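Gastrodianin-4 (Gastrodia elata, PDB 1XD6) probably binds mannose as a monomeric monocot lectin with antifungal activity. Local coordinates at residues D2-G14 / A49-N61. Residues are numbered along the deposited sequence; the frame is centred on the assembly and turned at random.
Sequences DRLNAGKSLGAGG and ASNCILKMQRDGN. With SO4 (sulfate ion), chain B.
C52 and A12 meet through a water: the water donates to C52 O and accepts a weak bond from A12 N, whose direct separation from C52 O is 3.7 Å. The C52 side chain turns elsewhere, into the disulfide with C29. I53 rests its CB on L10 O and its CG2 branch on G11 CA (4.0 Å from CG2), while CD1 reaches toward CB of S9. L54 forms the antiparallel hydrogen-bonded pair with L10: L10 N donates to L54 O at 2.8 Å and L54 N to L10 O. Their side chains run side by side in the same direction, CD2 of L54 packing on CD1 of L10, and L4 CD2 also approaches L54 CD2.

K55, paired with S9 without backbone hydrogen bonds, sends its side chain to the same face as S9, the other from that of L10 and L54. Its chain bends at chi2 (110°), which carries NZ to G7 O at 3.1 Å, though the donor sits well above the carbonyl plane rather than on a lone pair. M56 N donates to K8 O, and M56 O accepts from G7 N at 2.8 Å; A6 CA adds a CA-H...O contact to the same oxygen. The anti chi1 (179°) sets M56 CG against L4 O, and M56 CB meets L4 CD2, the two side chains passing in opposite senses. R58 lays one guanidinium face over G7, whose CA stands 3.5 Å above the plane's centre; R58 N binds O4 of a sulfate, probably from the crystallisation liquor.

Strand 9-10 thus edges the sheet of 52-56, 62-66 and 69-73, whereas 3-5 joins 84-87. An N-terminal segment shared between two four-stranded sheets fits the three-sheet beta-prism of bulb-type lectins.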
ATOM      1  N   ASP A   2      11.613  -0.164  -1.685  1.00 21.62           N
ATOM      2  CA  ASP A   2      10.899   0.820  -0.866  1.00 21.64           C
ATOM      3  C   ASP A   2       9.674   1.396  -1.586  1.00 21.60           C
ATOM      4  O   ASP A   2       8.919   2.182  -1.017  1.00 22.24           O
ATOM      5  CB  ASP A   2      11.846   1.957  -0.426  1.00 21.59           C
ATOM      6  CG  ASP A   2      12.319   2.832  -1.588  1.00 22.05           C
ATOM      7  OD1 ASP A   2      12.376   2.372  -2.744  1.00 21.48           O
ATOM      8  OD2 ASP A   2      12.672   4.021  -1.429  1.00 23.67           O
ATOM      9  N   ARG A   3       9.482   1.009  -2.836  1.00 21.66           N
ATOM     10  CA  ARG A   3       8.416   1.600  -3.636  1.00 22.33           C
ATOM     11  C   ARG A   3       7.740   0.626  -4.602  1.00 22.08           C
ATOM     12  O   ARG A   3       8.324  -0.371  -5.025  1.00 22.16           O
ATOM     13  CB  ARG A   3       8.900   2.857  -4.371  1.00 21.95           C
ATOM     14  CG  ARG A   3       9.940   2.640  -5.474  1.00 23.53           C
ATOM     15  CD  ARG A   3      10.679   3.936  -5.867  1.00 25.23           C
ATOM     16  NE  ARG A   3      11.631   4.352  -4.817  1.00 27.30           N
ATOM     17  CZ  ARG A   3      12.228   5.549  -4.740  1.00 26.88           C
ATOM     18  NH1 ARG A   3      11.990   6.490  -5.649  1.00 25.63           N
ATOM     19  NH2 ARG A   3      13.072   5.801  -3.744  1.00 25.06           N
ATOM     20  N   LEU A   4       6.493   0.947  -4.931  1.00 22.44           N
ATOM     21  CA  LEU A   4       5.679   0.149  -5.834  1.00 21.91           C
ATOM     22  C   LEU A   4       5.109   1.069  -6.897  1.00 21.73           C
ATOM     23  O   LEU A   4       4.350   1.981  -6.584  1.00 21.30           O
ATOM     24  CB  LEU A   4       4.545  -0.524  -5.054  1.00 21.57           C
ATOM     25  CG  LEU A   4       3.599  -1.505  -5.763  1.00 21.77           C
ATOM     26  CD1 LEU A   4       4.348  -2.691  -6.395  1.00 21.31           C
ATOM     27  CD2 LEU A   4       2.550  -2.017  -4.799  1.00 19.93           C
ATOM     28  N   ASN A   5       5.489   0.825  -8.142  1.00 22.14           N
ATOM     29  CA  ASN A   5       5.004   1.601  -9.272  1.00 23.67           C
ATOM     30  C   ASN A   5       3.600   1.215  -9.730  1.00 23.48           C
ATOM     31  O   ASN A   5       3.175   0.058  -9.586  1.00 22.63           O
ATOM     32  CB  ASN A   5       5.978   1.501 -10.461  1.00 24.59           C
ATOM     33  CG  ASN A   5       7.379   2.001 -10.120  1.00 27.98           C
ATOM     34  OD1 ASN A   5       7.549   3.043  -9.481  1.00 31.78           O
ATOM     35  ND2 ASN A   5       8.391   1.248 -10.547  1.00 32.50           N
ATOM     36  N   ALA A   6       2.887   2.199 -10.277  1.00 24.02           N
ATOM     37  CA  ALA A   6       1.563   1.979 -10.871  1.00 24.54           C
ATOM     38  C   ALA A   6       1.637   0.843 -11.875  1.00 24.82           C
ATOM     39  O   ALA A   6       2.584   0.771 -12.661  1.00 24.55           O
ATOM     40  CB  ALA A   6       1.057   3.240 -11.550  1.00 24.27           C
ATOM     41  N   GLY A   7       0.647  -0.042 -11.824  1.00 25.17           N
ATOM     42  CA  GLY A   7       0.559  -1.184 -12.719  1.00 25.96           C
ATOM     43  C   GLY A   7       1.107  -2.454 -12.113  1.00 26.65           C
ATOM     44  O   GLY A   7       0.978  -3.524 -12.708  1.00 27.43           O
ATOM     45  N   LYS A   8       1.723  -2.334 -10.935  1.00 26.64           N
ATOM     46  CA  LYS A   8       2.346  -3.459 -10.244  1.00 27.17           C
ATOM     47  C   LYS A   8       1.533  -3.825  -9.005  1.00 26.75           C
ATOM     48  O   LYS A   8       0.701  -3.058  -8.542  1.00 26.66           O
ATOM     49  CB  LYS A   8       3.791  -3.133  -9.825  1.00 27.15           C
ATOM     50  CG  LYS A   8       4.790  -2.951 -10.973  1.00 30.30           C
ATOM     51  CD  LYS A   8       5.197  -4.291 -11.602  1.00 33.36           C
ATOM     52  CE  LYS A   8       6.578  -4.217 -12.247  1.00 36.58           C
ATOM     53  NZ  LYS A   8       6.778  -2.954 -13.040  1.00 39.02           N
ATOM     54  N   SER A   9       1.793  -5.005  -8.469  1.00 26.75           N
ATOM     55  CA  SER A   9       1.070  -5.471  -7.311  1.00 26.60           C
ATOM     56  C   SER A   9       2.007  -6.201  -6.363  1.00 25.99           C
ATOM     57  O   SER A   9       3.095  -6.621  -6.757  1.00 25.69           O
ATOM     58  CB  SER A   9      -0.120  -6.351  -7.750  1.00 27.15           C
ATOM     59  OG  SER A   9       0.316  -7.408  -8.577  1.00 29.56           O
ATOM     60  N   LEU A  10       1.602  -6.287  -5.102  1.00 24.98           N
ATOM     61  CA  LEU A  10       2.252  -7.157  -4.137  1.00 24.89           C
ATOM     62  C   LEU A  10       1.334  -8.345  -3.878  1.00 24.51           C
ATOM     63  O   LEU A  10       0.171  -8.156  -3.544  1.00 23.11           O
ATOM     64  CB  LEU A  10       2.499  -6.411  -2.815  1.00 24.41           C
ATOM     65  CG  LEU A  10       3.523  -5.272  -2.835  1.00 25.90           C
ATOM     66  CD1 LEU A  10       3.663  -4.678  -1.437  1.00 25.21           C
ATOM     67  CD2 LEU A  10       4.873  -5.759  -3.348  1.00 24.91           C
ATOM     68  N   GLY A  11       1.866  -9.555  -4.018  1.00 24.46           N
ATOM     69  CA  GLY A  11       1.141 -10.763  -3.655  1.00 24.61           C
ATOM     70  C   GLY A  11       1.076 -10.942  -2.152  1.00 25.09           C
ATOM     71  O   GLY A  11       1.594 -10.098  -1.402  1.00 25.36           O
ATOM     72  N   ALA A  12       0.443 -12.028  -1.699  1.00 25.28           N
ATOM     73  CA  ALA A  12       0.393 -12.351  -0.273  1.00 25.42           C
ATOM     74  C   ALA A  12       1.812 -12.529   0.248  1.00 25.80           C
ATOM     75  O   ALA A  12       2.616 -13.237  -0.365  1.00 26.35           O
ATOM     76  CB  ALA A  12      -0.416 -13.614  -0.028  1.00 26.07           C
ATOM     77  N   GLY A  13       2.119 -11.864   1.358  1.00 25.40           N
ATOM     78  CA  GLY A  13       3.448 -11.884   1.937  1.00 25.58           C
ATOM     79  C   GLY A  13       4.408 -10.903   1.278  1.00 25.44           C
ATOM     80  O   GLY A  13       5.558 -10.779   1.706  1.00 26.40           O
ATOM     81  N   GLY A  14       3.948 -10.210   0.238  1.00 24.39           N
ATOM     82  CA  GLY A  14       4.785  -9.241  -0.445  1.00 24.02           C
ATOM     83  C   GLY A  14       4.841  -7.969   0.371  1.00 23.11           C
ATOM     84  O   GLY A  14       3.886  -7.652   1.078  1.00 22.79           O
ATOM     85  N   ALA A  49     -10.993 -11.892   3.768  1.00 27.98           N
ATOM     86  CA  ALA A  49     -10.891 -12.663   2.518  1.00 26.50           C
ATOM     87  C   ALA A  49      -9.565 -13.403   2.473  1.00 25.47           C
ATOM     88  O   ALA A  49      -8.727 -13.230   3.354  1.00 24.94           O
ATOM     89  CB  ALA A  49     -11.003 -11.743   1.305  1.00 26.13           C
ATOM     90  N   SER A  50      -9.362 -14.230   1.454  1.00 24.61           N
ATOM     91  CA  SER A  50      -8.092 -14.932   1.352  1.00 24.03           C
ATOM     92  C   SER A  50      -7.422 -14.694   0.015  1.00 22.77           C
ATOM     93  O   SER A  50      -8.065 -14.255  -0.937  1.00 22.43           O
ATOM     94  CB  SER A  50      -8.254 -16.419   1.666  1.00 24.56           C
ATOM     95  OG  SER A  50      -9.313 -16.987   0.927  1.00 28.58           O
ATOM     96  N   ASN A  51      -6.116 -14.952  -0.037  1.00 21.41           N
ATOM     97  CA  ASN A  51      -5.328 -14.735  -1.238  1.00 20.65           C
ATOM     98  C   ASN A  51      -5.483 -13.297  -1.755  1.00 20.32           C
ATOM     99  O   ASN A  51      -5.675 -13.073  -2.952  1.00 20.29           O
ATOM    100  CB  ASN A  51      -5.707 -15.759  -2.329  1.00 20.39           C
ATOM    101  CG  ASN A  51      -5.521 -17.207  -1.870  1.00 20.73           C
ATOM    102  OD1 ASN A  51      -4.455 -17.583  -1.367  1.00 20.89           O
ATOM    103  ND2 ASN A  51      -6.568 -18.019  -2.026  1.00 18.95           N
ATOM    104  N   CYS A  52      -5.427 -12.323  -0.846  1.00 19.52           N
ATOM    105  CA  CYS A  52      -5.488 -10.934  -1.249  1.00 19.19           C
ATOM    106  C   CYS A  52      -4.180 -10.490  -1.868  1.00 19.34           C
ATOM    107  O   CYS A  52      -3.109 -11.003  -1.506  1.00 19.61           O
ATOM    108  CB  CYS A  52      -5.865 -10.047  -0.079  1.00 19.52           C
ATOM    109  SG  CYS A  52      -7.411 -10.575   0.677  1.00 19.61           S
ATOM    110  N   ILE A  53      -4.282  -9.571  -2.827  1.00 18.64           N
ATOM    111  CA  ILE A  53      -3.129  -8.925  -3.432  1.00 19.49           C
ATOM    112  C   ILE A  53      -3.344  -7.412  -3.345  1.00 18.92           C
ATOM    113  O   ILE A  53      -4.487  -6.939  -3.358  1.00 18.35           O
ATOM    114  CB  ILE A  53      -2.927  -9.373  -4.923  1.00 19.32           C
ATOM    115  CG1 ILE A  53      -4.127  -9.004  -5.783  1.00 20.28           C
ATOM    116  CG2 ILE A  53      -2.663 -10.860  -5.023  1.00 21.21           C
ATOM    117  CD1 ILE A  53      -3.909  -7.738  -6.623  1.00 20.52           C
ATOM    118  N   LEU A  54      -2.247  -6.672  -3.272  1.00 18.41           N
ATOM    119  CA  LEU A  54      -2.293  -5.225  -3.256  1.00 19.23           C
ATOM    120  C   LEU A  54      -1.978  -4.708  -4.640  1.00 19.75           C
ATOM    121  O   LEU A  54      -0.973  -5.092  -5.215  1.00 20.39           O
ATOM    122  CB  LEU A  54      -1.278  -4.665  -2.242  1.00 18.78           C
ATOM    123  CG  LEU A  54      -1.215  -3.133  -2.177  1.00 18.50           C
ATOM    124  CD1 LEU A  54      -2.490  -2.595  -1.565  1.00 18.71           C
ATOM    125  CD2 LEU A  54      -0.012  -2.691  -1.347  1.00 18.80           C
ATOM    126  N   LYS A  55      -2.827  -3.838  -5.179  1.00 19.95           N
ATOM    127  CA  LYS A  55      -2.582  -3.295  -6.500  1.00 20.59           C
ATOM    128  C   LYS A  55      -2.459  -1.782  -6.469  1.00 20.46           C
ATOM    129  O   LYS A  55      -3.381  -1.081  -6.033  1.00 20.84           O
ATOM    130  CB  LYS A  55      -3.659  -3.766  -7.494  1.00 20.86           C
ATOM    131  CG  LYS A  55      -3.486  -3.216  -8.904  1.00 24.04           C
ATOM    132  CD  LYS A  55      -3.071  -4.320  -9.885  1.00 30.50           C
ATOM    133  CE  LYS A  55      -2.411  -3.706 -11.125  1.00 32.22           C
ATOM    134  NZ  LYS A  55      -1.723  -4.743 -11.964  1.00 35.54           N
ATOM    135  N   MET A  56      -1.309  -1.279  -6.925  1.00 20.67           N
ATOM    136  CA  MET A  56      -1.121   0.159  -7.102  1.00 20.99           C
ATOM    137  C   MET A  56      -1.609   0.428  -8.516  1.00 21.89           C
ATOM    138  O   MET A  56      -0.919   0.111  -9.498  1.00 21.83           O
ATOM    139  CB  MET A  56       0.352   0.550  -6.928  1.00 20.56           C
ATOM    140  CG  MET A  56       0.674   2.056  -7.132  1.00 21.75           C
ATOM    141  SD  MET A  56      -0.059   3.178  -5.898  1.00 24.31           S
ATOM    142  CE  MET A  56      -1.324   3.983  -6.884  1.00 23.90           C
ATOM    143  N   GLN A  57      -2.816   0.973  -8.627  1.00 22.62           N
ATOM    144  CA  GLN A  57      -3.486   1.052  -9.932  1.00 24.18           C
ATOM    145  C   GLN A  57      -2.975   2.237 -10.721  1.00 25.08           C
ATOM    146  O   GLN A  57      -2.520   3.231 -10.146  1.00 24.70           O
ATOM    147  CB  GLN A  57      -5.012   1.133  -9.780  1.00 23.42           C
ATOM    148  CG  GLN A  57      -5.643  -0.144  -9.252  1.00 23.65           C
ATOM    149  CD  GLN A  57      -7.172  -0.125  -9.238  1.00 23.79           C
ATOM    150  OE1 GLN A  57      -7.793  -1.167  -9.070  1.00 23.55           O
ATOM    151  NE2 GLN A  57      -7.772   1.051  -9.413  1.00 23.98           N
ATOM    152  N   ARG A  58      -3.096   2.142 -12.043  1.00 26.68           N
ATOM    153  CA  ARG A  58      -2.632   3.208 -12.920  1.00 28.00           C
ATOM    154  C   ARG A  58      -3.438   4.501 -12.790  1.00 28.46           C
ATOM    155  O   ARG A  58      -3.034   5.533 -13.331  1.00 29.25           O
ATOM    156  CB  ARG A  58      -2.538   2.725 -14.374  1.00 28.72           C
ATOM    157  CG  ARG A  58      -1.443   1.697 -14.582  1.00 30.61           C
ATOM    158  CD  ARG A  58      -1.284   1.221 -16.002  1.00 35.37           C
ATOM    159  NE  ARG A  58      -0.815  -0.167 -16.052  1.00 38.58           N
ATOM    160  CZ  ARG A  58       0.459  -0.527 -16.193  1.00 39.61           C
ATOM    161  NH1 ARG A  58       1.406   0.396 -16.304  1.00 41.26           N
ATOM    162  NH2 ARG A  58       0.789  -1.816 -16.229  1.00 40.38           N
ATOM    163  N   ASP A  59      -4.555   4.455 -12.060  1.00 28.37           N
ATOM    164  CA  ASP A  59      -5.353   5.660 -11.786  1.00 28.45           C
ATOM    165  C   ASP A  59      -5.027   6.329 -10.430  1.00 27.79           C
ATOM    166  O   ASP A  59      -5.670   7.307 -10.057  1.00 27.75           O
ATOM    167  CB  ASP A  59      -6.873   5.371 -11.896  1.00 29.01           C
ATOM    168  CG  ASP A  59      -7.387   4.467 -10.777  1.00 30.17           C
ATOM    169  OD1 ASP A  59      -6.711   3.473 -10.457  1.00 30.07           O
ATOM    170  OD2 ASP A  59      -8.445   4.673 -10.137  1.00 33.50           O
ATOM    171  N   GLY A  60      -4.037   5.813  -9.701  1.00 26.88           N
ATOM    172  CA  GLY A  60      -3.661   6.422  -8.437  1.00 26.23           C
ATOM    173  C   GLY A  60      -4.339   5.844  -7.204  1.00 25.18           C
ATOM    174  O   GLY A  60      -4.042   6.262  -6.075  1.00 25.82           O
ATOM    175  N   ASN A  61      -5.240   4.885  -7.421  1.00 24.30           N
ATOM    176  CA  ASN A  61      -5.953   4.190  -6.343  1.00 23.11           C
ATOM    177  C   ASN A  61      -5.106   3.008  -5.856  1.00 21.88           C
ATOM    178  O   ASN A  61      -4.625   2.208  -6.662  1.00 20.88           O
ATOM    179  CB  ASN A  61      -7.309   3.682  -6.851  1.00 23.99           C
ATOM    180  CG  ASN A  61      -8.473   4.029  -5.927  1.00 26.59           C
ATOM    181  OD1 ASN A  61      -8.307   4.668  -4.883  1.00 28.65           O
ATOM    182  ND2 ASN A  61      -9.675   3.590  -6.315  1.00 30.38           N
TER
HETATM  183  S   SO4 B1001      -4.230  -1.248 -13.471  0.80 35.21           S
HETATM  184  O1  SO4 B1001      -4.959  -2.022 -12.474  0.80 36.81           O
HETATM  185  O2  SO4 B1001      -4.544  -1.785 -14.791  0.80 37.41           O
HETATM  186  O3  SO4 B1001      -2.820  -1.387 -13.169  0.80 36.08           O
HETATM  187  O4  SO4 B1001      -4.588   0.155 -13.431  0.80 33.06           O
HETATM  188  O   HOH W   1      -2.152 -13.426  -2.560  1.00 43.43           O